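Local coordinates for protein putative NAD dependent dehydrogenase (Micromonospora echinospora, PDB 6NOR) that binds NAD and probably acts as an NAD-dependent oxidoreductase of the GFO/IDH/MocA family in gentamicin biosynthesis, at residues Glu23-Ala28 with Val86-Val91; Gln104-Gly109 with Ala130-Arg135; Asn111-Lys116 with Val138-Gly143. All blocks are in the same frame, centred on the assembly; numbering follows the deposited sequence.

Contact 1 of 3, residues Glu23-Ala28 with Val86-Val91; sequences ERLGVA and VRFVVV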
loop_
_atom_site.group_PDB
_atom_site.type_symbol
_atom_site.label_atom_id
_atom_site.label_comp_id
_atom_site.label_asym_id
_atom_site.label_seq_id
_atom_site.Cartn_x
_atom_site.Cartn_y
_atom_site.Cartn_z
ATOM N N GLU A 23 -2.351 41.598 15.940
ATOM C CA GLU A 23 -2.818 41.713 17.306
ATOM C C GLU A 23 -1.700 41.159 18.162
ATOM O O GLU A 23 -0.808 40.505 17.637
ATOM C CB GLU A 23 -4.141 40.972 17.491
ATOM C CG GLU A 23 -5.305 41.790 16.947
ATOM C CD GLU A 23 -6.638 41.071 17.039
ATOM O OE1 GLU A 23 -6.776 40.018 16.380
ATOM O OE2 GLU A 23 -7.549 41.560 17.751
ATOM N N ARG A 24 -1.686 41.454 19.453
ATOM C CA ARG A 24 -0.660 40.858 20.286
ATOM C C ARG A 24 -1.283 40.182 21.484
ATOM O O ARG A 24 -2.030 40.784 22.243
ATOM C CB ARG A 24 0.369 41.892 20.714
ATOM C CG ARG A 24 1.367 42.231 19.620
ATOM C CD ARG A 24 2.063 40.995 19.057
ATOM N NE ARG A 24 3.308 40.731 19.766
ATOM C CZ ARG A 24 4.214 39.836 19.391
ATOM N NH1 ARG A 24 4.020 39.105 18.303
ATOM N NH2 ARG A 24 5.313 39.666 20.109
ATOM N N LEU A 25 -0.988 38.902 21.635
ATOM C CA LEU A 25 -1.569 38.144 22.717
ATOM C C LEU A 25 -0.466 37.566 23.551
ATOM O O LEU A 25 0.323 36.766 23.075
ATOM C CB LEU A 25 -2.475 37.046 22.183
ATOM C CG LEU A 25 -3.198 36.192 23.228
ATOM C CD1 LEU A 25 -4.366 36.960 23.852
ATOM C CD2 LEU A 25 -3.657 34.896 22.602
ATOM N N GLY A 26 -0.404 37.987 24.803
ATOM C CA GLY A 26 0.608 37.503 25.718
ATOM C C GLY A 26 0.214 36.126 26.198
ATOM O O GLY A 26 -0.935 35.908 26.597
ATOM N N VAL A 27 1.172 35.202 26.167
ATOM C CA VAL A 27 0.909 33.803 26.462
ATOM C C VAL A 27 1.828 33.276 27.559
ATOM O O VAL A 27 3.006 33.622 27.600
ATOM C CB VAL A 27 1.090 32.959 25.201
ATOM C CG1 VAL A 27 0.778 31.490 25.470
ATOM C CG2 VAL A 27 0.211 33.499 24.092
ATOM N N ALA A 28 1.284 32.467 28.460
ATOM C CA ALA A 28 2.119 31.659 29.351
ATOM C C ALA A 28 1.967 30.178 29.028
ATOM O O ALA A 28 0.882 29.706 28.715
ATOM C CB ALA A 28 1.776 31.913 30.802
ATOM N N VAL A 86 -0.336 38.793 30.043
ATOM C CA VAL A 86 -0.778 37.429 29.832
ATOM C C VAL A 86 -2.308 37.333 29.797
ATOM O O VAL A 86 -2.989 37.705 30.744
ATOM C CB VAL A 86 -0.236 36.512 30.912
ATOM C CG1 VAL A 86 -0.734 35.102 30.683
ATOM C CG2 VAL A 86 1.276 36.541 30.899
ATOM N N ARG A 87 -2.840 36.843 28.683
ATOM C CA ARG A 87 -4.282 36.718 28.518
ATOM C C ARG A 87 -4.662 35.287 28.149
ATOM O O ARG A 87 -5.840 34.930 28.081
ATOM C CB ARG A 87 -4.779 37.688 27.448
ATOM C CG ARG A 87 -4.941 39.136 27.936
ATOM C CD ARG A 87 -5.261 40.048 26.759
ATOM N NE ARG A 87 -6.503 39.675 26.081
ATOM C CZ ARG A 87 -6.741 39.890 24.790
ATOM N NH1 ARG A 87 -5.816 40.471 24.030
ATOM N NH2 ARG A 87 -7.899 39.513 24.255
ATOM N N PHE A 88 -3.647 34.470 27.910
ATOM C CA PHE A 88 -3.860 33.151 27.381
ATOM C C PHE A 88 -2.818 32.204 27.948
ATOM O O PHE A 88 -1.625 32.450 27.859
ATOM C CB PHE A 88 -3.814 33.192 25.855
ATOM C CG PHE A 88 -3.890 31.842 25.194
ATOM C CD1 PHE A 88 -4.925 30.976 25.467
ATOM C CD2 PHE A 88 -2.917 31.450 24.290
ATOM C CE1 PHE A 88 -4.999 29.735 24.853
ATOM C CE2 PHE A 88 -2.979 30.210 23.661
ATOM C CZ PHE A 88 -4.027 29.350 23.944
ATOM N N VAL A 89 -3.286 31.127 28.553
ATOM C CA VAL A 89 -2.403 30.182 29.201
ATOM C C VAL A 89 -2.599 28.784 28.623
ATOM O O VAL A 89 -3.721 28.314 28.482
ATOM C CB VAL A 89 -2.646 30.147 30.719
ATOM C CG1 VAL A 89 -1.656 29.210 31.392
ATOM C CG2 VAL A 89 -2.566 31.554 31.301
ATOM N N VAL A 90 -1.491 28.151 28.262
ATOM C CA VAL A 90 -1.455 26.774 27.815
ATOM C C VAL A 90 -1.004 25.883 28.966
ATOM O O VAL A 90 0.063 26.098 29.550
ATOM C CB VAL A 90 -0.498 26.583 26.616
ATOM C CG1 VAL A 90 -0.413 25.100 26.233
ATOM C CG2 VAL A 90 -0.981 27.366 25.440
ATOM N N VAL A 91 -1.824 24.888 29.289
ATOM C CA VAL A 91 -1.522 23.954 30.366
ATOM C C VAL A 91 -1.148 22.565 29.843
ATOM O O VAL A 91 -1.988 21.808 29.377
ATOM C CB VAL A 91 -2.697 23.832 31.328
ATOM C CG1 VAL A 91 -2.377 22.849 32.427
ATOM C CG2 VAL A 91 -3.011 25.177 31.921
#
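The Phe-88 ring takes Val-27 at its edge, CG2 of the valine lying near the ring plane and 3.7 Å from CD2 of Phe-88; the two side chains run side by side from the same face of the sheet. Leu-25 reaches the base of the same residue obliquely, its CD2 3.7 Å from CB of Phe-88. The other methyl of Leu-25, CD1, rests over one face of the Arg-87 guanidinium, toward its rim, and also meets CB of Arg-87. CG of Leu-25 is anti to its backbone N (chi1 -178°), which sends CD1 to Arg-87 and CD2 to Phe-88. The backbones pair as parallel strands, Val-27 opposite Phe-88 and Ala-28 opposite Val-89. Arg-87 N gives a straight 3.0 Å bond to Gly-26 O, and Phe-88 N adds a weak one to the same oxygen. Further along, Ala-28 N donates to Phe-88 O at 3.0 Å and Val-90 N to Ala-28 O at 2.9 Å. On the face opposite Val-27 and Phe-88, Ala-28 CB sits 4.1 Å from CG1 of Val-86. Strands 25-30 and 86-91 are central neighbours in the parallel sheet of the Rossmann fold, where the strand order 3-2-1-4-5-6 passes from its first half to its second. Strand 49-55 flanks the first, with Trp-53 touching Ala-28 and Val-86, and strand 111-114 flanks the second. Helix 313-326 covers the Leu-25 and Phe-88 face through Val-324 and Val-320, while helix 98-107 packs on Val-89 and Val-91.

Contact 2 of 3, residues Gln104-Gly109 with Ala130-Arg135; sequences QVIAAG and AAAHER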
loop_
_atom_site.group_PDB
_atom_site.type_symbol
_atom_site.label_atom_id
_atom_site.label_comp_id
_atom_site.label_asym_id
_atom_site.label_seq_id
_atom_site.Cartn_x
_atom_site.Cartn_y
_atom_site.Cartn_z
ATOM N N GLN A 104 -7.321 27.807 38.573
ATOM C CA GLN A 104 -6.658 29.025 39.023
ATOM C C GLN A 104 -6.463 30.032 37.870
ATOM O O GLN A 104 -6.601 31.233 38.058
ATOM C CB GLN A 104 -5.321 28.677 39.656
ATOM C CG GLN A 104 -4.572 29.852 40.223
ATOM C CD GLN A 104 -3.209 29.460 40.754
ATOM O OE1 GLN A 104 -2.925 28.272 40.963
ATOM N NE2 GLN A 104 -2.354 30.456 40.971
ATOM N N VAL A 105 -6.154 29.534 36.681
ATOM C CA VAL A 105 -6.008 30.389 35.510
ATOM C C VAL A 105 -7.329 31.048 35.156
ATOM O O VAL A 105 -7.386 32.220 34.832
ATOM C CB VAL A 105 -5.498 29.587 34.288
ATOM C CG1 VAL A 105 -5.608 30.407 33.019
ATOM C CG2 VAL A 105 -4.062 29.145 34.515
ATOM N N ILE A 106 -8.398 30.272 35.225
ATOM C CA ILE A 106 -9.724 30.762 34.950
ATOM C C ILE A 106 -10.169 31.774 36.001
ATOM O O ILE A 106 -10.764 32.782 35.680
ATOM C CB ILE A 106 -10.713 29.596 34.875
ATOM C CG1 ILE A 106 -10.501 28.843 33.555
ATOM C CG2 ILE A 106 -12.145 30.081 34.992
ATOM C CD1 ILE A 106 -11.236 27.532 33.478
ATOM N N ALA A 107 -9.860 31.506 37.259
ATOM C CA ALA A 107 -10.280 32.394 38.335
ATOM C C ALA A 107 -9.566 33.748 38.228
ATOM O O ALA A 107 -10.107 34.777 38.625
ATOM C CB ALA A 107 -10.021 31.750 39.681
ATOM N N ALA A 108 -8.369 33.736 37.652
ATOM C CA ALA A 108 -7.583 34.952 37.453
ATOM C C ALA A 108 -8.002 35.659 36.177
ATOM O O ALA A 108 -7.385 36.638 35.768
ATOM C CB ALA A 108 -6.093 34.626 37.409
ATOM N N GLY A 109 -9.040 35.137 35.536
ATOM C CA GLY A 109 -9.634 35.768 34.373
ATOM C C GLY A 109 -8.879 35.587 33.077
ATOM O O GLY A 109 -8.955 36.421 32.190
ATOM N N ALA A 130 -18.340 25.401 33.268
ATOM C CA ALA A 130 -19.252 26.399 33.823
ATOM C C ALA A 130 -18.457 27.587 34.363
ATOM O O ALA A 130 -18.881 28.702 34.209
ATOM C CB ALA A 130 -20.134 25.806 34.923
ATOM N N ALA A 131 -17.301 27.342 34.974
ATOM C CA ALA A 131 -16.503 28.433 35.528
ATOM C C ALA A 131 -15.923 29.349 34.453
ATOM O O ALA A 131 -15.856 30.560 34.635
ATOM C CB ALA A 131 -15.380 27.887 36.397
ATOM N N ALA A 132 -15.515 28.781 33.329
ATOM C CA ALA A 132 -14.970 29.578 32.237
ATOM C C ALA A 132 -16.028 30.467 31.608
ATOM O O ALA A 132 -15.780 31.621 31.307
ATOM C CB ALA A 132 -14.356 28.677 31.185
ATOM N N HIS A 133 -17.207 29.906 31.402
ATOM C CA HIS A 133 -18.317 30.623 30.811
ATOM C C HIS A 133 -18.717 31.787 31.709
ATOM O O HIS A 133 -18.957 32.884 31.233
ATOM C CB HIS A 133 -19.498 29.672 30.585
ATOM C CG HIS A 133 -20.741 30.345 30.074
ATOM N ND1 HIS A 133 -21.004 30.510 28.729
ATOM C CD2 HIS A 133 -21.809 30.863 30.729
ATOM C CE1 HIS A 133 -22.168 31.115 28.579
ATOM N NE2 HIS A 133 -22.680 31.337 29.777
ATOM N N GLU A 134 -18.747 31.550 33.015
ATOM C CA GLU A 134 -19.097 32.596 33.959
ATOM C C GLU A 134 -18.066 33.701 33.929
ATOM O O GLU A 134 -18.398 34.868 34.068
ATOM C CB GLU A 134 -19.220 32.033 35.378
ATOM C CG GLU A 134 -19.853 32.977 36.395
ATOM C CD GLU A 134 -18.861 33.961 37.000
ATOM O OE1 GLU A 134 -17.646 33.662 37.000
ATOM O OE2 GLU A 134 -19.296 35.036 37.474
ATOM N N ARG A 135 -16.809 33.329 33.759
ATOM C CA ARG A 135 -15.714 34.283 33.799
ATOM C C ARG A 135 -15.580 34.955 32.440
ATOM O O ARG A 135 -14.756 35.825 32.237
ATOM C CB ARG A 135 -14.423 33.555 34.198
ATOM C CG ARG A 135 -13.412 34.376 34.938
ATOM C CD ARG A 135 -13.908 34.851 36.290
ATOM N NE ARG A 135 -12.817 35.485 37.023
ATOM C CZ ARG A 135 -12.323 36.695 36.761
ATOM N NH1 ARG A 135 -11.313 37.165 37.485
ATOM N NH2 ARG A 135 -12.834 37.437 35.783
HETATM O O HOH W 1 -13.086 34.554 39.550
#
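Ile-106 and Ala-132 bring two helix ends of the Rossmann fold together, their CA atoms 6.0 Å apart, and Gly-109 and Arg-135 follow at 6.3 Å. Helix 98-107 finishes in a Schellman motif: Gly-109 leaves helical geometry with a positive phi of 78°, which favours glycine, and its N bonds back to Ile-106 O. In helix 122-134 the last turn is still closed by Arg-135 N on Ala-131 O. Between the helices, Ile-106 supplies the apolar contact with both of its ends. Its CG2, anti to the backbone N, lies against the Ala-131 carbonyl and near CB of that alanine, while CD1 reaches CB of Ala-132 at 4.0 Å. The small side chains of Ala-131 and Ala-132 are consistent with this close approach. Arg-135 closes the outer side. Its chain bends at chi2 (64°), passing CG close to Ile-106 O and laying one face of the guanidinium over Gly-109, whose CA is 3.7 Å above the centre of that plane. Gly-109, lacking a CB, leaves room for NH1. The exposed guanidinium thus binds Ala-107 O at the C-terminal end of the neighbouring helix, where the dipole probably favours a positive charge. NH1 of Arg-135 meets Ala-107 O at 2.9 Å, from above the carbonyl plane; the one N-H of NE is shared, going only weakly to that oxygen and chiefly to a water 2.7 Å from NE, which itself donates to Ala-107 O.

Contact 3 of 3, residues Asn111-Lys116 with Val138-Gly143; sequences NVLVEK and VLAHGG. With NAD (nicotinamide-adenine-dinucleotide), chain G.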
loop_
_atom_site.group_PDB
_atom_site.type_symbol
_atom_site.label_atom_id
_atom_site.label_comp_id
_atom_site.label_asym_id
_atom_site.label_seq_id
_atom_site.Cartn_x
_atom_site.Cartn_y
_atom_site.Cartn_z
ATOM N N ASN A 111 -7.854 33.250 29.575
ATOM C CA ASN A 111 -8.218 32.184 28.653
ATOM C C ASN A 111 -7.246 31.033 28.809
ATOM O O ASN A 111 -6.093 31.247 29.170
ATOM C CB ASN A 111 -8.209 32.687 27.223
ATOM C CG ASN A 111 -9.085 33.889 27.036
ATOM O OD1 ASN A 111 -10.276 33.768 26.751
ATOM N ND2 ASN A 111 -8.500 35.066 27.200
ATOM N N VAL A 112 -7.704 29.815 28.553
ATOM C CA VAL A 112 -6.862 28.668 28.810
ATOM C C VAL A 112 -7.092 27.526 27.806
ATOM O O VAL A 112 -8.212 27.199 27.447
ATOM C CB VAL A 112 -7.060 28.168 30.276
ATOM C CG1 VAL A 112 -8.409 27.545 30.466
ATOM C CG2 VAL A 112 -5.949 27.204 30.685
ATOM N N LEU A 113 -5.986 26.972 27.325
ATOM C CA LEU A 113 -5.970 25.755 26.537
ATOM C C LEU A 113 -5.363 24.672 27.401
ATOM O O LEU A 113 -4.213 24.785 27.786
ATOM C CB LEU A 113 -5.159 25.939 25.250
ATOM C CG LEU A 113 -4.730 24.705 24.449
ATOM C CD1 LEU A 113 -5.919 23.844 24.101
ATOM C CD2 LEU A 113 -3.995 25.090 23.172
ATOM N N VAL A 114 -6.148 23.646 27.718
ATOM C CA VAL A 114 -5.695 22.502 28.507
ATOM C C VAL A 114 -5.449 21.294 27.634
ATOM O O VAL A 114 -6.299 20.913 26.858
ATOM C CB VAL A 114 -6.720 22.083 29.570
ATOM C CG1 VAL A 114 -6.125 21.020 30.478
ATOM C CG2 VAL A 114 -7.191 23.290 30.362
ATOM N N GLU A 115 -4.275 20.701 27.755
ATOM C CA GLU A 115 -3.995 19.487 27.056
ATOM C C GLU A 115 -4.966 18.367 27.443
ATOM O O GLU A 115 -5.540 18.371 28.518
ATOM C CB GLU A 115 -2.569 19.039 27.316
ATOM C CG GLU A 115 -1.622 19.371 26.202
ATOM C CD GLU A 115 -2.090 18.858 24.838
ATOM O OE1 GLU A 115 -2.779 17.815 24.766
ATOM O OE2 GLU A 115 -1.753 19.507 23.833
ATOM N N LYS A 116 -5.154 17.441 26.516
ATOM C CA LYS A 116 -5.736 16.132 26.758
ATOM C C LYS A 116 -4.971 15.387 27.866
ATOM O O LYS A 116 -3.752 15.448 27.922
ATOM C CB LYS A 116 -5.694 15.326 25.453
ATOM C CG LYS A 116 -5.231 13.915 25.691
ATOM C CD LYS A 116 -4.244 13.498 24.713
ATOM C CE LYS A 116 -3.159 12.628 25.308
ATOM N NZ LYS A 116 -2.235 12.240 24.198
ATOM N N VAL A 138 -12.315 31.802 27.247
ATOM C CA VAL A 138 -12.291 30.589 26.453
ATOM C C VAL A 138 -11.626 29.476 27.244
ATOM O O VAL A 138 -10.545 29.662 27.822
ATOM C CB VAL A 138 -11.546 30.784 25.115
ATOM C CG1 VAL A 138 -11.421 29.443 24.365
ATOM C CG2 VAL A 138 -12.244 31.837 24.261
ATOM N N LEU A 139 -12.316 28.341 27.295
ATOM C CA LEU A 139 -11.753 27.069 27.720
ATOM C C LEU A 139 -11.656 26.168 26.487
ATOM O O LEU A 139 -12.643 25.906 25.818
ATOM C CB LEU A 139 -12.612 26.403 28.795
ATOM C CG LEU A 139 -12.283 24.945 29.180
ATOM C CD1 LEU A 139 -10.886 24.803 29.721
ATOM C CD2 LEU A 139 -13.287 24.400 30.193
ATOM N N ALA A 140 -10.458 25.703 26.187
ATOM C CA ALA A 140 -10.248 24.906 25.004
ATOM C C ALA A 140 -9.462 23.701 25.419
ATOM O O ALA A 140 -8.738 23.764 26.402
ATOM C CB ALA A 140 -9.510 25.713 23.934
ATOM N N HIS A 141 -9.603 22.594 24.694
ATOM C CA HIS A 141 -8.896 21.373 25.079
ATOM C C HIS A 141 -8.084 20.810 23.923
ATOM O O HIS A 141 -8.431 20.990 22.761
ATOM C CB HIS A 141 -9.864 20.316 25.606
ATOM C CG HIS A 141 -10.797 19.782 24.563
ATOM N ND1 HIS A 141 -11.965 20.421 24.212
ATOM C CD2 HIS A 141 -10.733 18.670 23.792
ATOM C CE1 HIS A 141 -12.576 19.733 23.266
ATOM N NE2 HIS A 141 -11.848 18.667 22.989
ATOM N N GLY A 142 -7.006 20.110 24.261
ATOM C CA GLY A 142 -6.041 19.671 23.272
ATOM C C GLY A 142 -6.321 18.403 22.487
ATOM O O GLY A 142 -5.426 17.582 22.346
ATOM N N GLY A 143 -7.531 18.242 21.953
ATOM C CA GLY A 143 -7.774 17.190 20.976
ATOM C C GLY A 143 -7.340 17.552 19.568
ATOM O O GLY A 143 -8.157 17.906 18.739
HETATM P PA NAD G . 6.228 15.765 30.117
HETATM O O1A NAD G . 6.563 14.811 31.289
HETATM O O2A NAD G . 7.173 15.665 28.980
HETATM O O5B NAD G . 6.239 17.244 30.641
HETATM C C5B NAD G . 5.514 17.555 31.817
HETATM C C4B NAD G . 6.091 18.904 32.321
HETATM O O4B NAD G . 5.321 19.434 33.227
HETATM C C3B NAD G . 7.416 18.646 33.003
HETATM O O3B NAD G . 8.320 19.550 32.526
HETATM C C2B NAD G . 7.125 18.891 34.509
HETATM O O2B NAD G . 8.354 19.393 35.149
HETATM C C1B NAD G . 6.252 19.813 34.460
HETATM N N9A NAD G . 5.379 19.854 35.618
HETATM C C8A NAD G . 4.930 18.855 36.404
HETATM N N7A NAD G . 4.101 19.399 37.328
HETATM C C5A NAD G . 4.043 20.715 37.115
HETATM C C6A NAD G . 3.380 21.720 37.755
HETATM N N6A NAD G . 2.545 21.608 38.844
HETATM N N1A NAD G . 3.484 22.968 37.323
HETATM C C2A NAD G . 4.273 23.259 36.259
HETATM N N3A NAD G . 4.940 22.261 35.631
HETATM C C4A NAD G . 4.824 20.997 36.051
HETATM O O3 NAD G . 4.782 15.433 29.664
HETATM P PN NAD G . 4.082 15.791 28.278
HETATM O O1N NAD G . 4.461 17.123 27.720
HETATM O O2N NAD G . 4.349 14.683 27.274
HETATM O O5D NAD G . 2.538 15.819 28.590
HETATM C C5D NAD G . 1.942 16.944 29.209
HETATM C C4D NAD G . 0.446 16.990 28.839
HETATM O O4D NAD G . 0.250 17.021 27.552
HETATM C C3D NAD G . -0.270 15.695 29.326
HETATM O O3D NAD G . -1.452 16.018 29.796
HETATM C C2D NAD G . -0.352 14.817 28.058
HETATM O O2D NAD G . -1.498 13.873 28.181
HETATM C C1D NAD G . -0.526 15.684 27.101
HETATM N N1N NAD G . -0.010 15.229 25.844
HETATM C C2N NAD G . -0.744 15.491 24.693
HETATM C C3N NAD G . -0.292 15.072 23.440
HETATM C C7N NAD G . -1.175 15.382 22.220
HETATM O O7N NAD G . -0.882 14.975 21.157
HETATM N N7N NAD G . -2.366 16.139 22.398
HETATM C C4N NAD G . 0.888 14.377 23.304
HETATM C C5N NAD G . 1.636 14.119 24.453
HETATM C C6N NAD G . 1.177 14.547 25.728
HETATM O O HOH W 2 -2.911 19.278 21.505
#
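Strands 111-114 and 139-141 are the two parallel strands of a beta-alpha-beta unit joined by helix 122-134, and Glu-115 and Lys-116 at the end of the first meet Gly-142 beside the NAD nicotinamide. Val-112 N bonds to Val-138 O, Ala-140 N to Val-112 O and Val-114 N to Ala-140 O, and Gly-142 N reaches Val-114 O at 2.8 Å. Ahead of this row, Asn-111 OD1 takes Val-138 N at 2.9 Å in an almost straight bond (177°), while its ND2 is held by Arg-87 O. Leu-139 CD1 fits against CG1 of Val-112 at 3.8 Å and CG2 of Val-114; on the reverse face CD1 of Leu-113 approaches CB of Ala-140 at 4.1 Å. Glu-115 folds back at chi2 (-54°), bringing OE1 within 2.9 Å of N7N, the carboxamide nitrogen of NAD; OE2 is bonded to His-39, and a water lies between OE2 and Gly-142 O, within bonding distance of both. With an alanine here, N7N of NAD would probably be left without its OE1 acceptor and His-39 without OE2. Lys-116 O accepts a hydrogen bond from O2D of the nicotinamide ribose at 2.8 Å. Gly-142, the centre of an inverse gamma turn, has no CB, which leaves room for OE1 of Glu-115. Cofactor held at the C-terminal ends of parallel strands is the hallmark of the Rossmann dinucleotide-binding fold.

All three contacts belong to one Rossmann domain, and contacts 1 and 3 share its parallel sheet, their centres about 12 Å apart. Strands 86-91 and 111-114 are adjacent there: Val-91 N lies 2.8 Å from Leu-113 O in a probable hydrogen bond. Contact 2 lies in the helical layer on one face of the sheet, about 15 Å from contact 1 and 13 Å from contact 3 between centres. Val-105 CG1 packs on Val-89 CG2 at 3.7 Å, and Ala-132 CB on Leu-139 CB at 3.7 Å. Contact 3 touches NAD directly; in contact 1 the Val-90 side chain stands about 8 Å from it, while contact 2 lies away from the NAD site.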